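Local coordinates for protein type III secretion system effector HopBA1 (Pseudomonas syringae pv. aptata, PDB 5T09) that acts as a virulence factor recognised by the Arabidopsis resistance protein RBA1, whose self-association it enhances, so that host cell death is triggered, at residues A[27-33]-A[45-49]. Sequence-based numbering, arbitrary orientation.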
loop_
_atom_site.group_PDB
_atom_site.type_symbol
_atom_site.label_atom_id
_atom_site.label_comp_id
_atom_site.label_asym_id
_atom_site.label_seq_id
_atom_site.Cartn_x
_atom_site.Cartn_y
_atom_site.Cartn_z
ATOM N N ILE A 27 -1.264 16.451 6.208
ATOM C CA ILE A 27 -1.860 15.196 6.648
ATOM C C ILE A 27 -3.119 15.559 7.431
ATOM O O ILE A 27 -3.047 16.016 8.575
ATOM C CB ILE A 27 -0.884 14.372 7.489
ATOM C CG1 ILE A 27 0.406 14.112 6.704
ATOM C CG2 ILE A 27 -1.519 13.043 7.891
ATOM C CD1 ILE A 27 1.545 13.591 7.549
ATOM N N ASN A 28 -4.276 15.372 6.804
ATOM C CA ASN A 28 -5.563 15.632 7.438
ATOM C C ASN A 28 -6.099 14.320 7.999
ATOM O O ASN A 28 -6.375 13.385 7.240
ATOM C CB ASN A 28 -6.552 16.240 6.444
ATOM C CG ASN A 28 -6.135 17.625 5.979
ATOM O OD1 ASN A 28 -6.501 18.632 6.587
ATOM N ND2 ASN A 28 -5.367 17.681 4.896
ATOM N N VAL A 29 -6.237 14.252 9.319
ATOM C CA VAL A 29 -6.653 13.035 10.007
ATOM C C VAL A 29 -8.093 13.245 10.462
ATOM O O VAL A 29 -8.350 13.921 11.464
ATOM C CB VAL A 29 -5.731 12.700 11.185
ATOM C CG1 VAL A 29 -6.154 11.387 11.833
ATOM C CG2 VAL A 29 -4.282 12.624 10.721
ATOM N N ARG A 30 -9.037 12.659 9.722
ATOM C CA ARG A 30 -10.459 12.735 10.033
ATOM C C ARG A 30 -10.898 11.457 10.733
ATOM O O ARG A 30 -10.551 10.362 10.268
ATOM C CB ARG A 30 -11.267 12.934 8.752
ATOM C CG ARG A 30 -12.732 13.269 8.975
ATOM C CD ARG A 30 -13.297 14.113 7.834
ATOM N NE ARG A 30 -12.643 15.416 7.728
ATOM C CZ ARG A 30 -13.059 16.406 6.940
ATOM N NH1 ARG A 30 -14.137 16.255 6.183
ATOM N NH2 ARG A 30 -12.395 17.554 6.915
ATOM N N PRO A 31 -11.635 11.526 11.841
ATOM C CA PRO A 31 -12.068 10.297 12.521
ATOM C C PRO A 31 -12.782 9.361 11.561
ATOM O O PRO A 31 -13.686 9.793 10.829
ATOM C CB PRO A 31 -13.013 10.814 13.613
ATOM C CG PRO A 31 -12.512 12.182 13.908
ATOM C CD PRO A 31 -12.016 12.731 12.597
ATOM N N PRO A 32 -12.413 8.077 11.540
ATOM C CA PRO A 32 -12.951 7.164 10.521
ATOM C C PRO A 32 -14.466 7.255 10.385
ATOM O O PRO A 32 -15.196 7.357 11.373
ATOM C CB PRO A 32 -12.512 5.785 11.024
ATOM C CG PRO A 32 -11.263 6.052 11.770
ATOM C CD PRO A 32 -11.443 7.398 12.420
ATOM N N ARG A 33 -14.930 7.206 9.136
ATOM C CA ARG A 33 -16.348 7.379 8.816
ATOM C C ARG A 33 -17.061 6.025 8.752
ATOM O O ARG A 33 -17.620 5.627 7.730
ATOM C CB ARG A 33 -16.500 8.133 7.499
ATOM C CG ARG A 33 -15.651 9.393 7.367
ATOM C CD ARG A 33 -15.786 9.979 5.966
ATOM N NE ARG A 33 -14.935 11.146 5.748
ATOM C CZ ARG A 33 -14.825 11.784 4.584
ATOM N NH1 ARG A 33 -15.513 11.369 3.528
ATOM N NH2 ARG A 33 -14.029 12.836 4.472
ATOM N N SER A 45 -10.052 11.031 0.355
ATOM C CA SER A 45 -10.732 12.277 0.027
ATOM C C SER A 45 -10.114 13.462 0.757
ATOM O O SER A 45 -10.153 14.586 0.249
ATOM C CB SER A 45 -12.220 12.172 0.364
ATOM O OG SER A 45 -12.894 13.378 0.049
ATOM N N ASP A 46 -9.528 13.231 1.931
ATOM C CA ASP A 46 -8.991 14.311 2.748
ATOM C C ASP A 46 -7.499 14.549 2.543
ATOM O O ASP A 46 -6.971 15.528 3.081
ATOM C CB ASP A 46 -9.251 14.021 4.232
ATOM C CG ASP A 46 -10.731 13.921 4.558
ATOM O OD1 ASP A 46 -11.548 14.498 3.810
ATOM O OD2 ASP A 46 -11.078 13.269 5.566
ATOM N N ASN A 47 -6.811 13.697 1.785
ATOM C CA ASN A 47 -5.367 13.805 1.623
ATOM C C ASN A 47 -4.982 13.587 0.168
ATOM O O ASN A 47 -5.610 12.806 -0.551
ATOM C CB ASN A 47 -4.621 12.785 2.494
ATOM C CG ASN A 47 -4.698 13.108 3.968
ATOM O OD1 ASN A 47 -3.897 13.885 4.485
ATOM N ND2 ASN A 47 -5.660 12.506 4.657
ATOM N N ASN A 48 -3.920 14.278 -0.253
ATOM C CA ASN A 48 -3.340 14.045 -1.569
ATOM C C ASN A 48 -2.511 12.770 -1.622
ATOM O O ASN A 48 -2.268 12.253 -2.718
ATOM C CB ASN A 48 -2.464 15.229 -1.985
ATOM C CG ASN A 48 -3.274 16.453 -2.352
ATOM O OD1 ASN A 48 -4.416 16.342 -2.802
ATOM N ND2 ASN A 48 -2.687 17.632 -2.168
ATOM N N LEU A 49 -2.076 12.252 -0.475
ATOM C CA LEU A 49 -1.247 11.057 -0.440
ATOM C C LEU A 49 -1.632 10.217 0.766
ATOM O O LEU A 49 -1.654 10.717 1.897
ATOM C CB LEU A 49 0.242 11.419 -0.387
ATOM C CG LEU A 49 1.228 10.248 -0.342
ATOM C CD1 LEU A 49 1.102 9.381 -1.581
ATOM C CD2 LEU A 49 2.650 10.762 -0.199
#
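The carboxylate of Asp46 sits over one face of the Arg30 guanidinium and at the edge of the Arg33 guanidinium, its plane turned 48° from the first and 54° from the second. Above Arg30, its OD1 stands 3.9 Å from the plane, displaced toward the rim, while OD2 approaches Arg30 NE to 3.4 Å. Because OD2 stands off the Arg30 guanidinium plane, none of the Arg30 N-H groups is aimed at it, and this salt bridge is a matter of charge alone. The Arg33 side chain, stretched out straight, and that of Asp46 run toward each other, which brings Arg33 NH2 near both oxygens: 3.1 Å from Asp46 OD1 as a salt bridge, with a weak, bent hydrogen bond to OD2. The bend at chi3 (-63°) folds Arg30 round Asp46 OD2, which also lies 3.2 Å from Arg30 CB.

The second flat group is the Asn47 amide, which meets the backbone of Asn28. Asn28 N, tilted somewhat from the carbonyl plane, donates to Asn47 OD1 at 2.8 Å, and Asn47 ND2 returns a bond to Asn28 O, also 2.8 Å, with that oxygen close to the amide plane. Both ends of the amide are therefore engaged by one residue's backbone. The ND2 also bonds Ala43 O in helix 36-46. Beside this pair, the Asn28 side chain lies against the Asp46 carbonyl, ND2 to O 3.2 Å.

The irregular N-terminal segment 27-33 is thus tied to the C-terminal end of helix 36-46, just before strand 49-54 enters the parallel core; behind it, Ile27 and Val29 pack on Leu209. The chemistry implies two unlike attachments: a buried side chain whose paired bonds fix the amide's rotation, and a more exposed network in which two arginines share one carboxylate, probably favouring its ionised form.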